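Local coordinates for protein lipolytic enzyme, G-D-S-L family (Bacteroides thetaiotaomicron, PDB 7BR2) that acts as a serine esterase of the GDSL (SGNH) hydrolase family and metabolises the drug diltiazem in a gut bacterium, at residues K14-G19 with H129-M134; L41-M44 with N49-I52; T81-T86 with K122-L127. All blocks are in the same frame, centred on the assembly; numbering follows the deposited sequence.

Contact 1 (K14-G19 with H129-M134); sequences KPFKEG and HTRIVM
The guanidinium group of Arg131 closes end-on upon the carbonyl oxygen of Lys14, NH1 and NH2 both donating to that single atom. Lys14 O lies 3.1 Å from Arg131 NH1 and equally 3.1 Å from Arg131 NH2, and both bonds are bent, with N-H...O angles of 138° and 137°. The two nitrogens reach the oxygen from the same face of the peptide plane: NH1 is tilted moderately from that plane, whereas NH2 stands well above it and meets no lone pair. This is the tight part of the contact. Here Lys14 CB also rests over one guanidinium face, 3.4 Å from Arg131 NH1, and Phe16 CD1 comes obliquely to within 4.0 Å of Arg131 NH2. The arginine gets there by an extended start and a bend at chi3 (61°), which turns its head toward the loop. Glu176 completes the grip, since its carboxylate forms a salt bridge with NH1 and accepts a hydrogen bond from Lys14 N, probably offsetting the positive charge. The outer side is looser. The exposed Lys14 chain crosses the arginine with CE 3.9 Å from Arg131 CD, and its ammonium NZ stays 4.5 Å from Arg131 NE, a pair of like charges that are not in contact. The contact thus ties the loop leading into strand 21-26 to the start of strand 131-136. That strand runs between 82-85 and 176-179 in the central parallel sheet, and Phe16 packs on Val82 and Met84 of the former.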
loop_
_atom_site.group_PDB
_atom_site.type_symbol
_atom_site.label_atom_id
_atom_site.label_comp_id
_atom_site.label_asym_id
_atom_site.label_seq_id
_atom_site.Cartn_x
_atom_site.Cartn_y
_atom_site.Cartn_z
ATOM N N LYS A 14 12.188 -7.020 7.325
ATOM C CA LYS A 14 13.169 -5.944 7.298
ATOM C C LYS A 14 12.694 -4.819 6.384
ATOM O O LYS A 14 12.068 -5.084 5.353
ATOM C CB LYS A 14 14.539 -6.417 6.818
ATOM C CG LYS A 14 15.474 -6.886 7.904
ATOM C CD LYS A 14 16.753 -7.405 7.266
ATOM C CE LYS A 14 16.577 -8.749 6.578
ATOM N NZ LYS A 14 17.880 -9.247 6.041
ATOM N N PRO A 15 12.960 -3.563 6.740
ATOM C CA PRO A 15 12.580 -2.451 5.862
ATOM C C PRO A 15 13.328 -2.510 4.538
ATOM O O PRO A 15 14.395 -3.112 4.420
ATOM C CB PRO A 15 12.991 -1.205 6.658
ATOM C CG PRO A 15 13.933 -1.704 7.728
ATOM C CD PRO A 15 13.522 -3.097 8.024
ATOM N N PHE A 16 12.749 -1.876 3.523
ATOM C CA PHE A 16 13.467 -1.715 2.265
ATOM C C PHE A 16 14.568 -0.664 2.438
ATOM O O PHE A 16 14.448 0.267 3.245
ATOM C CB PHE A 16 12.494 -1.303 1.147
ATOM C CG PHE A 16 11.300 -2.231 0.988
ATOM C CD1 PHE A 16 11.456 -3.601 1.052
ATOM C CD2 PHE A 16 10.020 -1.719 0.779
ATOM C CE1 PHE A 16 10.360 -4.456 0.904
ATOM C CE2 PHE A 16 8.915 -2.571 0.628
ATOM C CZ PHE A 16 9.090 -3.942 0.696
ATOM N N LYS A 17 15.654 -0.813 1.678
ATOM C CA LYS A 17 16.783 0.120 1.731
ATOM C C LYS A 17 17.092 0.621 0.318
ATOM O O LYS A 17 16.501 0.162 -0.662
ATOM C CB LYS A 17 18.029 -0.511 2.369
ATOM C CG LYS A 17 18.691 -1.577 1.512
ATOM C CD LYS A 17 19.923 -2.182 2.214
ATOM C CE LYS A 17 20.591 -3.301 1.384
ATOM N NZ LYS A 17 21.214 -2.817 0.105
ATOM N N GLU A 18 18.022 1.578 0.215
ATOM C CA GLU A 18 18.293 2.237 -1.062
ATOM C C GLU A 18 18.572 1.222 -2.160
ATOM O O GLU A 18 19.321 0.270 -1.963
ATOM C CB GLU A 18 19.467 3.207 -0.933
ATOM C CG GLU A 18 19.806 3.952 -2.236
ATOM C CD GLU A 18 20.925 3.313 -3.070
ATOM O OE1 GLU A 18 20.881 3.406 -4.322
ATOM O OE2 GLU A 18 21.835 2.694 -2.485
ATOM N N GLY A 19 17.923 1.407 -3.309
ATOM C CA GLY A 19 18.158 0.546 -4.447
ATOM C C GLY A 19 17.345 -0.732 -4.495
ATOM O O GLY A 19 17.510 -1.512 -5.442
ATOM N N HIS A 129 19.912 -14.019 -4.816
ATOM C CA HIS A 129 20.011 -12.727 -4.139
ATOM C C HIS A 129 18.636 -12.067 -4.066
ATOM O O HIS A 129 18.434 -10.931 -4.505
ATOM C CB HIS A 129 21.014 -11.834 -4.866
ATOM C CG HIS A 129 22.377 -12.443 -5.009
ATOM N ND1 HIS A 129 23.261 -12.564 -3.955
ATOM C CD2 HIS A 129 23.010 -12.957 -6.090
ATOM C CE1 HIS A 129 24.374 -13.139 -4.379
ATOM N NE2 HIS A 129 24.251 -13.379 -5.672
ATOM N N THR A 130 17.662 -12.789 -3.526
ATOM C CA THR A 130 16.310 -12.254 -3.381
ATOM C C THR A 130 15.773 -12.589 -1.999
ATOM O O THR A 130 15.682 -13.765 -1.631
ATOM C CB THR A 130 15.368 -12.802 -4.462
ATOM O OG1 THR A 130 15.852 -12.451 -5.766
ATOM C CG2 THR A 130 13.955 -12.225 -4.278
ATOM N N ARG A 131 15.443 -11.560 -1.232
ATOM C CA ARG A 131 14.756 -11.755 0.032
ATOM C C ARG A 131 13.292 -12.126 -0.211
ATOM O O ARG A 131 12.558 -11.385 -0.881
ATOM C CB ARG A 131 14.866 -10.486 0.873
ATOM C CG ARG A 131 14.194 -10.578 2.233
ATOM C CD ARG A 131 14.829 -9.625 3.240
ATOM N NE ARG A 131 14.761 -8.206 2.897
ATOM C CZ ARG A 131 13.835 -7.365 3.355
ATOM N NH1 ARG A 131 12.873 -7.803 4.162
ATOM N NH2 ARG A 131 13.869 -6.082 3.008
ATOM N N ILE A 132 12.860 -13.257 0.352
ATOM C CA ILE A 132 11.503 -13.767 0.180
ATOM C C ILE A 132 10.672 -13.397 1.405
ATOM O O ILE A 132 11.097 -13.617 2.545
ATOM C CB ILE A 132 11.504 -15.291 -0.047
ATOM C CG1 ILE A 132 12.420 -15.673 -1.212
ATOM C CG2 ILE A 132 10.106 -15.792 -0.351
ATOM C CD1 ILE A 132 11.965 -15.104 -2.548
ATOM N N VAL A 133 9.489 -12.824 1.178
ATOM C CA VAL A 133 8.589 -12.426 2.260
ATOM C C VAL A 133 7.211 -13.036 2.011
ATOM O O VAL A 133 6.469 -12.579 1.125
ATOM C CB VAL A 133 8.490 -10.901 2.391
ATOM C CG1 VAL A 133 7.551 -10.523 3.520
ATOM C CG2 VAL A 133 9.885 -10.294 2.608
ATOM N N MET A 134 6.847 -14.042 2.809
ATOM C CA MET A 134 5.487 -14.566 2.754
ATOM C C MET A 134 4.552 -13.564 3.410
ATOM O O MET A 134 4.801 -13.132 4.538
ATOM C CB MET A 134 5.410 -15.917 3.467
ATOM C CG MET A 134 6.209 -17.028 2.808
ATOM S SD MET A 134 5.528 -17.542 1.231
ATOM C CE MET A 134 6.907 -17.247 0.123
#

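Contact 2 (L41-M44 with N49-I52); sequences LYYM and NMPI
Tyr43, on helix 35-46, and Ile52, in the loop that follows, are the closest backbone pair, their CA atoms 7.7 Å apart. The space between them is filled by apolar side-chain atoms that meet the tyrosine ring from two quarters. Ile52 comes over a face: its CD1 methyl sits 4.1 Å from the centroid of the Tyr43 ring, 29° off the ring normal, in a CH-pi contact. The methyl is displaced toward the root of the ring, and is nearest to Tyr43 CG at 3.7 Å. Ile52 CG1 lies between the backbone N and the carbonyl carbon (chi1 67°), from where the chain runs out to the ring at about a right angle to the tyrosine. Met50 works instead at the rim. Its chain, bent at chi3, places CE in the ring plane beside Tyr43 CD2, 3.6 Å away. The phenol hydroxyl is fixed elsewhere, hydrogen-bonded with Gln224 and with the backbone N of Phe16, which should restrain the ring. Helix 35-46 is the connection of a beta-alpha-beta crossover from strand 21-26 to its neighbour 53-58, and the contact folds the loop before strand 53-58 back on that helix, with Leu221 of helix 210-223 also touching Tyr43.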
loop_
_atom_site.group_PDB
_atom_site.type_symbol
_atom_site.label_atom_id
_atom_site.label_comp_id
_atom_site.label_asym_id
_atom_site.label_seq_id
_atom_site.Cartn_x
_atom_site.Cartn_y
_atom_site.Cartn_z
ATOM N N LEU A 41 4.429 5.100 -1.378
ATOM C CA LEU A 41 4.196 6.485 -0.975
ATOM C C LEU A 41 4.813 6.777 0.392
ATOM O O LEU A 41 5.391 7.852 0.620
ATOM C CB LEU A 41 2.689 6.762 -0.955
ATOM C CG LEU A 41 2.239 8.178 -0.591
ATOM C CD1 LEU A 41 2.856 9.166 -1.550
ATOM C CD2 LEU A 41 0.699 8.275 -0.635
ATOM N N TYR A 42 4.685 5.833 1.321
ATOM C CA TYR A 42 5.355 6.000 2.603
ATOM C C TYR A 42 6.860 6.160 2.416
ATOM O O TYR A 42 7.474 7.080 2.966
ATOM C CB TYR A 42 5.067 4.818 3.522
ATOM C CG TYR A 42 5.712 4.967 4.877
ATOM C CD1 TYR A 42 5.063 5.642 5.900
ATOM C CD2 TYR A 42 6.971 4.429 5.136
ATOM C CE1 TYR A 42 5.649 5.779 7.148
ATOM C CE2 TYR A 42 7.561 4.558 6.380
ATOM C CZ TYR A 42 6.896 5.234 7.381
ATOM O OH TYR A 42 7.467 5.373 8.618
ATOM N N TYR A 43 7.480 5.262 1.645
ATOM C CA TYR A 43 8.934 5.375 1.488
ATOM C C TYR A 43 9.328 6.650 0.744
ATOM O O TYR A 43 10.386 7.221 1.020
ATOM C CB TYR A 43 9.494 4.164 0.742
ATOM C CG TYR A 43 9.702 2.953 1.609
ATOM C CD1 TYR A 43 8.649 2.112 1.935
ATOM C CD2 TYR A 43 10.958 2.662 2.126
ATOM C CE1 TYR A 43 8.849 1.002 2.742
ATOM C CE2 TYR A 43 11.168 1.569 2.932
ATOM C CZ TYR A 43 10.113 0.738 3.240
ATOM O OH TYR A 43 10.338 -0.366 4.038
ATOM N N MET A 44 8.457 7.160 -0.137
ATOM C CA MET A 44 8.800 8.346 -0.910
ATOM C C MET A 44 8.762 9.592 -0.042
ATOM O O MET A 44 9.530 10.531 -0.273
ATOM C CB MET A 44 7.829 8.554 -2.083
ATOM C CG MET A 44 7.755 7.461 -3.160
ATOM S SD MET A 44 6.221 7.615 -4.114
ATOM C CE MET A 44 6.615 6.634 -5.580
ATOM N N ASN A 49 15.443 10.602 0.525
ATOM C CA ASN A 49 16.765 10.443 -0.052
ATOM C C ASN A 49 17.150 8.982 -0.206
ATOM O O ASN A 49 18.316 8.684 -0.479
ATOM C CB ASN A 49 17.815 11.159 0.798
ATOM C CG ASN A 49 17.488 12.626 1.023
ATOM O OD1 ASN A 49 17.460 13.424 0.087
ATOM N ND2 ASN A 49 17.271 12.996 2.284
ATOM N N MET A 50 16.200 8.063 -0.049
ATOM C CA MET A 50 16.468 6.629 -0.135
ATOM C C MET A 50 15.586 6.028 -1.228
ATOM O O MET A 50 14.576 5.372 -0.937
ATOM C CB MET A 50 16.218 5.951 1.211
ATOM C CG MET A 50 16.807 4.575 1.311
ATOM S SD MET A 50 16.219 3.667 2.749
ATOM C CE MET A 50 14.471 3.565 2.409
ATOM N N PRO A 51 15.928 6.242 -2.503
ATOM C CA PRO A 51 15.038 5.780 -3.579
ATOM C C PRO A 51 14.960 4.266 -3.629
ATOM O O PRO A 51 15.963 3.562 -3.494
ATOM C CB PRO A 51 15.678 6.346 -4.854
ATOM C CG PRO A 51 17.095 6.567 -4.504
ATOM C CD PRO A 51 17.110 6.945 -3.034
ATOM N N ILE A 52 13.739 3.776 -3.820
ATOM C CA ILE A 52 13.455 2.372 -4.022
ATOM C C ILE A 52 12.500 2.264 -5.208
ATOM O O ILE A 52 12.016 3.270 -5.732
ATOM C CB ILE A 52 12.831 1.717 -2.772
ATOM C CG1 ILE A 52 11.433 2.303 -2.527
ATOM C CG2 ILE A 52 13.711 1.970 -1.552
ATOM C CD1 ILE A 52 10.582 1.465 -1.633
#

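Contact 3 (T81-T86 with K122-L127); sequences TVLMVT and KRFKEL
Phe124 carries the contact from the helix side, 55 Å² of it being buried against Leu83 and Val85, which point toward it from strand 82-85. The CA atoms of Leu83 and Phe124 are 9.2 Å apart, and the gap is bridged by side chains alone. Leu83, with 41 Å² buried, offers one branch: its CD2 methyl lies 3.5 Å from Phe124 CE1 and 3.9 Å from Phe124 CD1, approaching obliquely and crossing the phenylalanine at about a right angle. With CG trans to the backbone nitrogen (chi1 175°), the leucine stretches out from the strand to bring this methyl to the ring. Val85 is two residues on and so emerges from the same side of the strand. It meets the neighbouring part of the ring from the same side, CG2 standing 3.7 Å from Phe124 CE2 and, equally, 3.7 Å from Phe124 CZ, while CG1 reaches Phe124 CE2 only at 4.1 Å. The outer end of the ring therefore rests on adjacent leucine and valine methyls, CE1 on the leucine, CE2 on the valine and CZ near both, held by apolar contacts. Cutting Phe124 back to an alanine would probably leave Leu83 CD2 and Val85 CG2 without their partner and open a gap between helix and sheet. Around the contact, the same ring touches Leu71 of helix 64-75, Trp175, and Ile132 and Met134 of strand 131-136, and Leu83 also touches Ile75. Helix 102-125 connects the adjacent parallel strands 82-85 and 131-136 in a beta-alpha-beta crossover, and Phe124, near its end, packs the helix against both strands it joins, with helix 64-75 alongside on the same face of the sheet.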
loop_
_atom_site.group_PDB
_atom_site.type_symbol
_atom_site.label_atom_id
_atom_site.label_comp_id
_atom_site.label_asym_id
_atom_site.label_seq_id
_atom_site.Cartn_x
_atom_site.Cartn_y
_atom_site.Cartn_z
ATOM N N THR A 81 14.832 -7.667 -5.611
ATOM C CA THR A 81 15.693 -7.850 -4.451
ATOM C C THR A 81 14.895 -8.312 -3.240
ATOM O O THR A 81 15.429 -9.023 -2.379
ATOM C CB THR A 81 16.454 -6.552 -4.118
ATOM O OG1 THR A 81 15.534 -5.517 -3.748
ATOM C CG2 THR A 81 17.318 -6.077 -5.289
ATOM N N VAL A 82 13.621 -7.937 -3.179
ATOM C CA VAL A 82 12.682 -8.390 -2.160
ATOM C C VAL A 82 11.388 -8.784 -2.861
ATOM O O VAL A 82 10.808 -7.974 -3.587
ATOM C CB VAL A 82 12.408 -7.302 -1.099
ATOM C CG1 VAL A 82 11.635 -7.892 0.061
ATOM C CG2 VAL A 82 13.715 -6.694 -0.596
ATOM N N LEU A 83 10.914 -10.002 -2.602
ATOM C CA LEU A 83 9.725 -10.553 -3.252
ATOM C C LEU A 83 8.698 -10.903 -2.182
ATOM O O LEU A 83 8.973 -11.720 -1.298
ATOM C CB LEU A 83 10.070 -11.793 -4.085
ATOM C CG LEU A 83 8.916 -12.567 -4.748
ATOM C CD1 LEU A 83 8.191 -11.711 -5.753
ATOM C CD2 LEU A 83 9.405 -13.842 -5.405
ATOM N N MET A 84 7.544 -10.244 -2.228
ATOM C CA MET A 84 6.421 -10.572 -1.366
ATOM C C MET A 84 5.452 -11.475 -2.122
ATOM O O MET A 84 5.173 -11.243 -3.299
ATOM C CB MET A 84 5.721 -9.299 -0.885
ATOM C CG MET A 84 6.386 -8.634 0.323
ATOM S SD MET A 84 8.104 -8.093 0.083
ATOM C CE MET A 84 7.933 -6.869 -1.220
ATOM N N VAL A 85 4.961 -12.519 -1.451
ATOM C CA VAL A 85 4.137 -13.555 -2.070
ATOM C C VAL A 85 2.843 -13.695 -1.272
ATOM O O VAL A 85 2.881 -13.980 -0.071
ATOM C CB VAL A 85 4.881 -14.902 -2.153
ATOM C CG1 VAL A 85 4.030 -15.965 -2.828
ATOM C CG2 VAL A 85 6.228 -14.743 -2.868
ATOM N N THR A 86 1.705 -13.447 -1.923
ATOM C CA THR A 86 0.388 -13.572 -1.307
ATOM C C THR A 86 -0.573 -14.248 -2.278
ATOM O O THR A 86 -0.532 -13.992 -3.486
ATOM C CB THR A 86 -0.172 -12.212 -0.878
ATOM O OG1 THR A 86 -1.382 -12.416 -0.134
ATOM C CG2 THR A 86 -0.459 -11.311 -2.090
ATOM N N LYS A 122 9.945 -24.230 -4.248
ATOM C CA LYS A 122 11.159 -24.729 -4.870
ATOM C C LYS A 122 11.835 -23.641 -5.697
ATOM O O LYS A 122 13.058 -23.473 -5.623
ATOM C CB LYS A 122 10.843 -25.953 -5.727
ATOM C CG LYS A 122 12.046 -26.410 -6.519
ATOM C CD LYS A 122 11.890 -27.813 -7.094
ATOM C CE LYS A 122 13.277 -28.358 -7.491
ATOM N NZ LYS A 122 14.008 -27.463 -8.447
ATOM N N ARG A 123 11.056 -22.873 -6.482
ATOM C CA ARG A 123 11.694 -21.809 -7.267
ATOM C C ARG A 123 12.333 -20.758 -6.368
ATOM O O ARG A 123 13.442 -20.291 -6.640
ATOM C CB ARG A 123 10.708 -21.131 -8.227
ATOM C CG ARG A 123 9.952 -22.056 -9.146
ATOM C CD ARG A 123 10.845 -22.640 -10.263
ATOM N NE ARG A 123 11.857 -21.728 -10.803
ATOM C CZ ARG A 123 11.678 -20.962 -11.885
ATOM N NH1 ARG A 123 12.661 -20.178 -12.322
ATOM N NH2 ARG A 123 10.514 -20.974 -12.529
ATOM N N PHE A 124 11.644 -20.372 -5.296
ATOM C CA PHE A 124 12.152 -19.331 -4.411
ATOM C C PHE A 124 13.433 -19.771 -3.716
ATOM O O PHE A 124 14.348 -18.964 -3.517
ATOM C CB PHE A 124 11.078 -18.939 -3.394
ATOM C CG PHE A 124 9.815 -18.384 -4.020
ATOM C CD1 PHE A 124 9.844 -17.765 -5.267
ATOM C CD2 PHE A 124 8.595 -18.519 -3.379
ATOM C CE1 PHE A 124 8.684 -17.259 -5.842
ATOM C CE2 PHE A 124 7.427 -18.023 -3.943
ATOM C CZ PHE A 124 7.468 -17.388 -5.176
ATOM N N LYS A 125 13.523 -21.050 -3.346
ATOM C CA LYS A 125 14.723 -21.534 -2.670
ATOM C C LYS A 125 15.960 -21.437 -3.562
ATOM O O LYS A 125 17.082 -21.323 -3.061
ATOM C CB LYS A 125 14.496 -22.975 -2.202
ATOM C CG LYS A 125 13.355 -23.036 -1.193
ATOM C CD LYS A 125 13.409 -24.190 -0.236
ATOM C CE LYS A 125 13.979 -25.447 -0.791
ATOM N NZ LYS A 125 13.834 -26.468 0.278
ATOM N N GLU A 126 15.773 -21.457 -4.879
ATOM C CA GLU A 126 16.891 -21.400 -5.806
ATOM C C GLU A 126 17.377 -19.987 -6.113
ATOM O O GLU A 126 18.431 -19.850 -6.742
ATOM C CB GLU A 126 16.508 -22.126 -7.101
ATOM C CG GLU A 126 16.408 -23.644 -6.921
ATOM C CD GLU A 126 17.703 -24.219 -6.347
ATOM O OE1 GLU A 126 18.795 -23.754 -6.752
ATOM O OE2 GLU A 126 17.636 -25.115 -5.475
ATOM N N LEU A 127 16.683 -18.947 -5.662
ATOM C CA LEU A 127 17.049 -17.571 -6.019
ATOM C C LEU A 127 18.303 -17.151 -5.257
ATOM O O LEU A 127 18.341 -17.271 -4.028
ATOM C CB LEU A 127 15.914 -16.604 -5.718
ATOM C CG LEU A 127 14.649 -16.719 -6.561
ATOM C CD1 LEU A 127 13.640 -15.696 -6.082
ATOM C CD2 LEU A 127 14.933 -16.565 -8.063
#

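In the fold
Contacts 1 and 3, their centres 10 Å apart, lie on opposite faces of the central parallel sheet and share its strands 82-85 and 131-136: Leu83 pairs by backbone hydrogen bonds with Arg131 and Val133. Contact 2 sits 14 Å from contact 1, centre to centre, and joins it, besides the bond of 2.9 Å between Phe16 N and Tyr43 OH, through a probable hydrogen bond from Gly19 N to Pro51 O, also 2.9 Å. Contacts 2 and 3 do not touch; their nearest atoms are about 8 Å apart. The probable Ser28-His207-Asp204 triad belongs to none of them: Ser28 follows the carboxy-terminal end of strand 21-26, whereas segment 14-19 leads into its amino-terminal end.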